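Local coordinates for acetamidase (Bacillus halodurans, PDB 2II1), which hydrolyses acetamide as a member of the acetamidase/formamidase family, whose enzymes generally cleave carbon-nitrogen bonds in linear amides, and binds calcium, at the interface of chains A and B. Numbering follows the deposited sequence. Chains: chain A/B, Acetamidase.

Contact 1: the interface of chains A and B. Residues chain A 262-264, 266-267; chain B 90, 111, 120, 193.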
# COMPACT_ATOMS: atom_id res chain seq x y z
N GLY A 262 -1.82 -12.37 -14.18
CA GLY A 262 -1.55 -12.51 -12.76
C GLY A 262 -0.07 -12.57 -12.41
O GLY A 262 0.34 -12.05 -11.37
N MSE A 263 0.73 -13.20 -13.28
CA MSE A 263 2.19 -13.23 -13.12
C MSE A 263 2.79 -11.85 -13.31
O MSE A 263 3.68 -11.43 -12.57
CB MSE A 263 2.81 -14.21 -14.10
CG MSE A 263 2.61 -15.63 -13.71
SE MSE A 263 3.40 -16.80 -15.01
CE MSE A 263 2.87 -18.55 -14.15
N LEU A 264 2.28 -11.13 -14.30
CA LEU A 264 2.79 -9.79 -14.54
C LEU A 264 2.52 -8.90 -13.33
O LEU A 264 3.41 -8.16 -12.92
CB LEU A 264 2.24 -9.18 -15.83
CG LEU A 264 2.79 -7.79 -16.13
CD1 LEU A 264 4.28 -7.83 -16.47
CD2 LEU A 264 1.98 -7.09 -17.24
N SER A 266 1.77 -9.78 -10.05
CA SER A 266 2.54 -10.27 -8.91
C SER A 266 4.01 -9.88 -9.02
O SER A 266 4.66 -9.55 -8.01
CB SER A 266 2.40 -11.78 -8.81
OG SER A 266 2.51 -12.21 -7.48
N GLY A 267 4.54 -9.89 -10.23
CA GLY A 267 5.94 -9.55 -10.45
C GLY A 267 6.30 -8.07 -10.63
O GLY A 267 7.43 -7.67 -10.35
N MSE B 90 7.89 -18.84 -11.68
CA MSE B 90 6.57 -18.54 -11.10
C MSE B 90 5.59 -19.66 -11.41
O MSE B 90 5.70 -20.37 -12.42
CB MSE B 90 5.98 -17.23 -11.62
CG MSE B 90 6.85 -16.00 -11.43
SE MSE B 90 5.83 -14.32 -11.83
CE MSE B 90 5.75 -13.53 -10.07
N PHE B 111 11.96 -17.70 -15.88
CA PHE B 111 12.36 -16.32 -16.20
C PHE B 111 13.89 -16.22 -16.25
O PHE B 111 14.53 -16.15 -15.20
CB PHE B 111 11.83 -15.37 -15.09
CG PHE B 111 10.33 -15.28 -15.03
CD1 PHE B 111 9.55 -16.30 -14.48
CD2 PHE B 111 9.68 -14.15 -15.52
CE1 PHE B 111 8.18 -16.21 -14.44
CE2 PHE B 111 8.29 -14.05 -15.49
CZ PHE B 111 7.54 -15.08 -14.94
N TYR B 120 10.34 -11.75 -18.79
CA TYR B 120 8.98 -12.28 -18.78
C TYR B 120 8.61 -12.86 -20.15
O TYR B 120 8.06 -13.95 -20.24
CB TYR B 120 8.01 -11.14 -18.34
CG TYR B 120 6.55 -11.54 -18.35
CD1 TYR B 120 5.81 -11.47 -19.52
CD2 TYR B 120 5.92 -12.02 -17.20
CE1 TYR B 120 4.48 -11.86 -19.57
CE2 TYR B 120 4.60 -12.43 -17.24
CZ TYR B 120 3.88 -12.34 -18.43
OH TYR B 120 2.57 -12.70 -18.51
N LEU B 193 -0.40 -13.19 -6.90
CA LEU B 193 -0.57 -14.48 -7.54
C LEU B 193 -0.44 -15.59 -6.52
O LEU B 193 -1.21 -16.54 -6.56
CB LEU B 193 0.46 -14.68 -8.64
CG LEU B 193 0.24 -15.90 -9.55
CD1 LEU B 193 -0.97 -15.71 -10.40
CD2 LEU B 193 1.50 -16.09 -10.42
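Helix 258-268 of chain A, with regular helical backbone angles from A:Gly262 to A:Ser266, lies against strand 87-92 and the loop residues B:Tyr120 and B:Leu193 in the two-chain deposited assembly of an acetamidase/formamidase-family enzyme. The selenomethionines A:Met263 and B:Met90 run antiparallel alongside each other. A:Met263 has CG beside its backbone N (chi1 -75°) and is extended beyond it, which carries CE to 3.8 Å from the carbonyl O of B:Met90. B:Met90 instead bends at its last torsion (chi3 113°), setting SE 3.8 Å from CB of A:Met263 and turning its methyl CE towards the backbone of A:Gly267. On one flank of A:Met263, the branch CD2 of B:Leu193 presses on CG at 3.5 Å, the two side chains meeting at a slant. On another, the ring of B:Tyr120 brings CE2 to 4.0 Å from A:Met263 CB. The other branch of B:Leu193, CD1, rests on the backbone of A:Gly262, where no side chain intervenes. Beside this apolar group, the backbone N of B:Leu193 donates a hydrogen bond to the hydroxyl OG of A:Ser266 (3.1 Å, 161° at the hydrogen). CB of A:Ser266 simultaneously packs tightly on CB of B:Leu193, at 3.5 Å. An alanine in place of A:Ser266 would keep that methylene contact but would probably leave the B:Leu193 amide without its acceptor and the loop less firmly held.

Contact 2: the interface of chains A and B. Residues chain A 243-244, 247, 258, 262, 265; chain B 99, 103, 192.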
# COMPACT_ATOMS: atom_id res chain seq x y z
N THR A 243 -7.28 -5.75 -7.42
CA THR A 243 -6.36 -6.65 -8.08
C THR A 243 -7.05 -7.41 -9.23
O THR A 243 -6.52 -7.48 -10.33
CB THR A 243 -5.70 -7.63 -7.05
OG1 THR A 243 -5.09 -6.87 -6.00
CG2 THR A 243 -4.66 -8.53 -7.73
N LYS A 244 -8.21 -7.98 -8.96
CA LYS A 244 -8.97 -8.69 -9.99
C LYS A 244 -9.41 -7.80 -11.14
O LYS A 244 -9.49 -8.28 -12.26
CB LYS A 244 -10.16 -9.40 -9.38
CG LYS A 244 -9.71 -10.65 -8.60
CD LYS A 244 -10.88 -11.40 -7.98
CE LYS A 244 -10.44 -12.72 -7.36
NZ LYS A 244 -11.60 -13.65 -7.20
N ALA A 247 -6.34 -7.40 -13.34
CA ALA A 247 -6.03 -8.68 -14.00
C ALA A 247 -7.05 -9.05 -15.12
O ALA A 247 -6.68 -9.57 -16.18
CB ALA A 247 -5.92 -9.80 -12.93
N ILE A 258 -5.25 -14.96 -18.36
CA ILE A 258 -5.43 -14.54 -16.96
C ILE A 258 -4.28 -14.98 -16.04
O ILE A 258 -3.94 -14.31 -15.05
CB ILE A 258 -6.80 -15.05 -16.40
CG1 ILE A 258 -7.09 -14.43 -15.02
CG2 ILE A 258 -6.88 -16.59 -16.43
CD1 ILE A 258 -7.33 -12.91 -15.05
N GLY A 262 -1.82 -12.37 -14.18
CA GLY A 262 -1.55 -12.51 -12.76
C GLY A 262 -0.07 -12.57 -12.41
O GLY A 262 0.34 -12.05 -11.37
N LEU A 265 1.30 -8.98 -12.78
CA LEU A 265 0.89 -8.16 -11.63
C LEU A 265 1.70 -8.49 -10.37
O LEU A 265 2.20 -7.59 -9.69
CB LEU A 265 -0.61 -8.38 -11.32
CG LEU A 265 -1.65 -7.93 -12.37
CD1 LEU A 265 -3.06 -7.86 -11.76
CD2 LEU A 265 -1.26 -6.64 -13.01
N LEU B 99 -6.05 -14.33 -6.88
CA LEU B 99 -6.82 -14.59 -8.09
C LEU B 99 -7.28 -16.05 -8.19
O LEU B 99 -7.75 -16.49 -9.23
CB LEU B 99 -6.00 -14.22 -9.34
CG LEU B 99 -5.48 -12.78 -9.44
CD1 LEU B 99 -4.53 -12.60 -10.63
CD2 LEU B 99 -6.62 -11.77 -9.53
N LEU B 103 -8.32 -17.85 -11.95
CA LEU B 103 -7.38 -18.63 -12.79
C LEU B 103 -8.06 -19.91 -13.31
O LEU B 103 -8.95 -20.48 -12.64
CB LEU B 103 -6.09 -18.96 -12.02
CG LEU B 103 -5.37 -17.73 -11.46
CD1 LEU B 103 -4.36 -18.14 -10.41
CD2 LEU B 103 -4.69 -16.95 -12.60
N ILE B 192 0.33 -10.92 -5.38
CA ILE B 192 -1.07 -11.30 -5.49
C ILE B 192 -1.34 -12.68 -6.11
O ILE B 192 -2.38 -13.24 -5.86
CB ILE B 192 -1.92 -10.21 -6.22
CG1 ILE B 192 -1.52 -10.03 -7.70
CG2 ILE B 192 -1.86 -8.88 -5.43
CD1 ILE B 192 -2.23 -10.98 -8.66
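B:Leu99 enters the groove between helices 235-253 and 258-268 of chain A, and its two methyl branches divide the work. CD2 packs closely against CG of A:Lys244, at 3.4 Å, as the leucine and the lysine chain pass side by side, pointing opposite ways. CD1 reaches helix 258-268 at CA of A:Gly262 (3.7 Å) and, back on helix 235-253, CB of A:Ala247 (3.9 Å). With glycine and alanine at these positions, no large side chain keeps CD1 from the helix backbones. Beside it, B:Ile192 and A:Thr243 point head-on at each other. The threonine uses its methyl CG2, which lies 3.5 Å from CG1 of B:Ile192 in a tight contact and close to CB, CG2 and CD1 of the same residue. With CG2 anti to the backbone N, A:Thr243 directs this methyl at the isoleucine; its hydroxyl OG1 lies farther off, 3.8 Å from B:Ile192 CG2. B:Ile192 holds CG1 between its backbone N and carbonyl carbon (chi1 66°), and its ethyl arm runs into the groove, with CD1 4.1 Å from A:Leu265 CB. Helices 235-253 and 258-268 set the spacing of the chain A residues, while the chain B residues come from loops. At the start of helix 258-268, the methyl CD2 of B:Leu103 rests 3.7 Å from the carbonyl O of A:Ile258.

Contact 3: the interface of chains A and B. Residues chain A 240, 243-244; chain B 98-99, 101-102.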
# COMPACT_ATOMS: atom_id res chain seq x y z
N VAL A 240 -8.41 -7.51 -2.90
CA VAL A 240 -8.71 -8.55 -3.86
C VAL A 240 -9.52 -8.04 -5.08
O VAL A 240 -9.21 -8.41 -6.21
CB VAL A 240 -9.43 -9.78 -3.20
CG1 VAL A 240 -9.91 -10.74 -4.29
CG2 VAL A 240 -8.49 -10.48 -2.19
N THR A 243 -7.28 -5.75 -7.42
CA THR A 243 -6.36 -6.65 -8.08
C THR A 243 -7.05 -7.41 -9.23
O THR A 243 -6.52 -7.48 -10.33
CB THR A 243 -5.70 -7.63 -7.05
OG1 THR A 243 -5.09 -6.87 -6.00
CG2 THR A 243 -4.66 -8.53 -7.73
N LYS A 244 -8.21 -7.98 -8.96
CA LYS A 244 -8.97 -8.69 -9.99
C LYS A 244 -9.41 -7.80 -11.14
O LYS A 244 -9.49 -8.28 -12.26
CB LYS A 244 -10.16 -9.40 -9.38
CG LYS A 244 -9.71 -10.65 -8.60
CD LYS A 244 -10.88 -11.40 -7.98
CE LYS A 244 -10.44 -12.72 -7.36
NZ LYS A 244 -11.60 -13.65 -7.20
N ALA B 98 -4.49 -14.46 -4.60
CA ALA B 98 -5.60 -13.52 -4.59
C ALA B 98 -6.53 -13.67 -5.82
O ALA B 98 -7.67 -13.18 -5.78
CB ALA B 98 -5.08 -12.10 -4.43
N LEU B 99 -6.05 -14.33 -6.88
CA LEU B 99 -6.82 -14.59 -8.09
C LEU B 99 -7.28 -16.05 -8.19
O LEU B 99 -7.75 -16.49 -9.23
CB LEU B 99 -6.00 -14.22 -9.34
CG LEU B 99 -5.48 -12.78 -9.44
CD1 LEU B 99 -4.53 -12.60 -10.63
CD2 LEU B 99 -6.62 -11.77 -9.53
N GLU B 101 -9.81 -17.95 -7.65
CA GLU B 101 -11.05 -18.33 -8.32
C GLU B 101 -11.11 -17.84 -9.79
O GLU B 101 -11.94 -18.30 -10.56
CB GLU B 101 -12.26 -17.84 -7.51
CG GLU B 101 -12.27 -18.41 -6.07
N SER B 102 -10.23 -16.92 -10.18
CA SER B 102 -10.23 -16.38 -11.53
C SER B 102 -9.31 -17.13 -12.48
O SER B 102 -9.50 -17.06 -13.69
CB SER B 102 -9.86 -14.89 -11.51
OG SER B 102 -10.50 -14.24 -10.44
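A:Lys244 lies across the loop of B:Ala98 to B:Ser102, and its long side chain forms the middle of this part of the interface between the chains. Aliphatic groups of helix 235-253 touch both side-chain carbons and oxygens of the loop. CG of A:Lys244 already abuts B:Leu99; beyond it, the extended chain (chi2 -179°, chi3 173°) carries CD and CE out over the loop. The neighbouring A:Thr243 adds its methyl CG2 to the apolar part, crossing towards the CD2 branch of B:Leu99 at 4.2 Å. One turn earlier, A:Val240 offers its branch CG1, anti to the backbone N, to the carbonyl of B:Ala98, with 3.6 Å between CG1 and O. That same oxygen is met by the lysine: CE of A:Lys244 stands 3.2 Å from O of B:Ala98, so the carbonyl faces two aliphatic groups of one helix. The hydroxyl OG of B:Ser102 lies alongside the far half of the lysine, 3.4 Å from CE of A:Lys244. The ammonium NZ of A:Lys244 is 3.5 Å from the same hydroxyl OG, a proximity that may help electrostatically. B:Glu101 borders this region, but its side chain is incompletely modelled, and whether its carboxylate pairs with the lysine cannot be judged from the structure. The CB of B:Glu101 is 4.2 Å from NZ of A:Lys244.

Contact 4: the interface of chains A and B. Residues chain A 235-236, 239-240, 271, 273; chain B 235-236, 273, 276, 281.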
# COMPACT_ATOMS: atom_id res chain seq x y z
N LEU A 235 -10.69 -4.21 4.04
CA LEU A 235 -9.54 -3.94 3.21
C LEU A 235 -9.08 -5.22 2.48
O LEU A 235 -8.55 -5.14 1.39
CB LEU A 235 -8.41 -3.34 4.04
CG LEU A 235 -7.16 -2.90 3.30
CD1 LEU A 235 -7.42 -1.77 2.26
CD2 LEU A 235 -6.12 -2.47 4.36
N ASP A 236 -9.30 -6.39 3.08
CA ASP A 236 -8.98 -7.69 2.45
C ASP A 236 -9.65 -7.76 1.07
O ASP A 236 -9.01 -8.09 0.04
CB ASP A 236 -9.53 -8.84 3.34
CG ASP A 236 -8.54 -9.33 4.41
OD1 ASP A 236 -7.33 -9.08 4.30
OD2 ASP A 236 -8.96 -10.06 5.33
N ALA A 239 -8.74 -4.94 -1.56
CA ALA A 239 -7.49 -5.38 -2.15
C ALA A 239 -7.69 -6.42 -3.23
O ALA A 239 -7.20 -6.27 -4.35
CB ALA A 239 -6.49 -5.92 -1.03
N VAL A 240 -8.41 -7.51 -2.90
CA VAL A 240 -8.71 -8.55 -3.86
C VAL A 240 -9.52 -8.04 -5.08
O VAL A 240 -9.21 -8.41 -6.21
CB VAL A 240 -9.43 -9.78 -3.20
CG1 VAL A 240 -9.91 -10.74 -4.29
CG2 VAL A 240 -8.49 -10.48 -2.19
N LEU A 271 0.06 -3.38 -5.09
CA LEU A 271 -1.21 -3.16 -4.45
C LEU A 271 -0.98 -2.11 -3.39
O LEU A 271 -0.13 -2.26 -2.55
CB LEU A 271 -1.71 -4.45 -3.79
CG LEU A 271 -3.03 -4.42 -3.04
CD1 LEU A 271 -4.19 -4.08 -3.96
CD2 LEU A 271 -3.19 -5.79 -2.36
N VAL A 273 -2.95 0.91 -0.64
CA VAL A 273 -4.04 1.25 0.25
C VAL A 273 -4.36 2.72 0.08
O VAL A 273 -3.45 3.56 0.12
CB VAL A 273 -3.63 0.98 1.72
CG1 VAL A 273 -4.54 1.71 2.69
CG2 VAL A 273 -3.58 -0.54 2.02
N LEU B 235 -5.82 -8.66 6.37
CA LEU B 235 -5.11 -7.43 6.04
C LEU B 235 -5.64 -6.26 6.88
O LEU B 235 -4.88 -5.38 7.29
CB LEU B 235 -5.21 -7.14 4.53
CG LEU B 235 -4.32 -6.03 3.99
CD1 LEU B 235 -2.81 -6.31 4.21
CD2 LEU B 235 -4.68 -5.81 2.50
N ASP B 236 -6.93 -6.27 7.16
CA ASP B 236 -7.53 -5.25 8.01
C ASP B 236 -6.82 -5.14 9.36
O ASP B 236 -6.52 -4.04 9.83
CB ASP B 236 -8.99 -5.56 8.23
CG ASP B 236 -9.77 -5.68 6.92
OD1 ASP B 236 -9.43 -6.57 6.09
OD2 ASP B 236 -10.70 -4.88 6.72
N VAL B 273 1.11 -2.53 1.76
CA VAL B 273 0.77 -3.96 1.79
C VAL B 273 2.04 -4.70 1.42
O VAL B 273 2.71 -4.33 0.44
CB VAL B 273 -0.32 -4.30 0.74
CG1 VAL B 273 -0.71 -5.74 0.82
CG2 VAL B 273 -1.52 -3.37 0.91
N ILE B 276 -0.65 -10.44 0.54
CA ILE B 276 -2.03 -10.86 0.96
C ILE B 276 -2.26 -12.36 0.74
O ILE B 276 -3.40 -12.82 0.65
CB ILE B 276 -3.15 -9.99 0.26
CG1 ILE B 276 -3.07 -10.02 -1.27
CG2 ILE B 276 -3.04 -8.57 0.71
CD1 ILE B 276 -4.20 -9.28 -1.97
N LYS B 281 -1.43 -12.42 6.62
CA LYS B 281 -1.21 -11.34 5.68
C LYS B 281 -0.28 -10.33 6.34
O LYS B 281 -0.19 -10.28 7.56
CB LYS B 281 -2.55 -10.72 5.26
CG LYS B 281 -3.51 -11.78 4.68
CD LYS B 281 -4.68 -11.20 3.99
CE LYS B 281 -5.67 -12.30 3.68
NZ LYS B 281 -6.65 -11.90 2.65
O HOH W 1 1.65 -1.14 -0.82
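A:Asp236 and B:Asp236 cross at the paired starts of helices 235-253, their carboxylate planes 79° apart, and each accepts from the backbone at the start of the opposite helix. B:Asp236 spreads both oxygens over two successive amides: OD2 accepts from A:Leu235 N at 2.8 Å and OD1 from A:Asp236 N at 3.0 Å. Both donors come on the syn side, but tilted from the carboxylate plane, by 35° at OD2. A:Asp236 is turned differently (chi2 -18°) and directs OD1 at B:Leu235 N, 2.6 Å away. B:Lys281, extended beyond CG, reaches the same OD1 with NZ in a long salt bridge of 3.3 Å, weak as a hydrogen bond. The helix-start amides would probably favour charged carboxylates at both aspartates, and the lysine would add to this at A:Asp236. A glycine in place of B:Asp236 would probably leave the first-turn amides of chain A without their cross-chain acceptor and that helix start less firmly fixed. Inside this polar rim the two Leu235 side chains cross, with A:Leu235 CG 3.9 Å from B:Leu235 CD2. A:Leu271 and B:Ile276 meet at about a right angle through their methyls CD2 and CD1, as do A:Val273 and B:Val273 through their CG2 methyls, 3.7 Å apart. A water bridges A:Leu271 O to B:Val273 N. The site joins helix starts and strands 270-275 of both copies about the two-fold axis, and, if the dimer forms in solution, this mutual capping probably helps fix its register.

Contacts 2 and 3 are nearly continuous: the centres of their C-alpha atoms are about 5 Å apart, and they share A:Thr243, A:Lys244 and B:Leu99. Contact 1 lies about 9 Å from contact 2, joined through A:Gly262 on helix 258-268, and about 14 Å from contact 3. Contact 4 is about 12 Å from contact 3, with A:Val240 in common, and about 18 Å from contact 1. Helix 235-253 thus runs through contacts 2, 3 and 4. Two-fold symmetry repeats the contacts with chains exchanged, so the patches probably act as one interface, with aspartate-to-backbone bonds in contact 4 and chiefly apolar contacts in contacts 2 and 3.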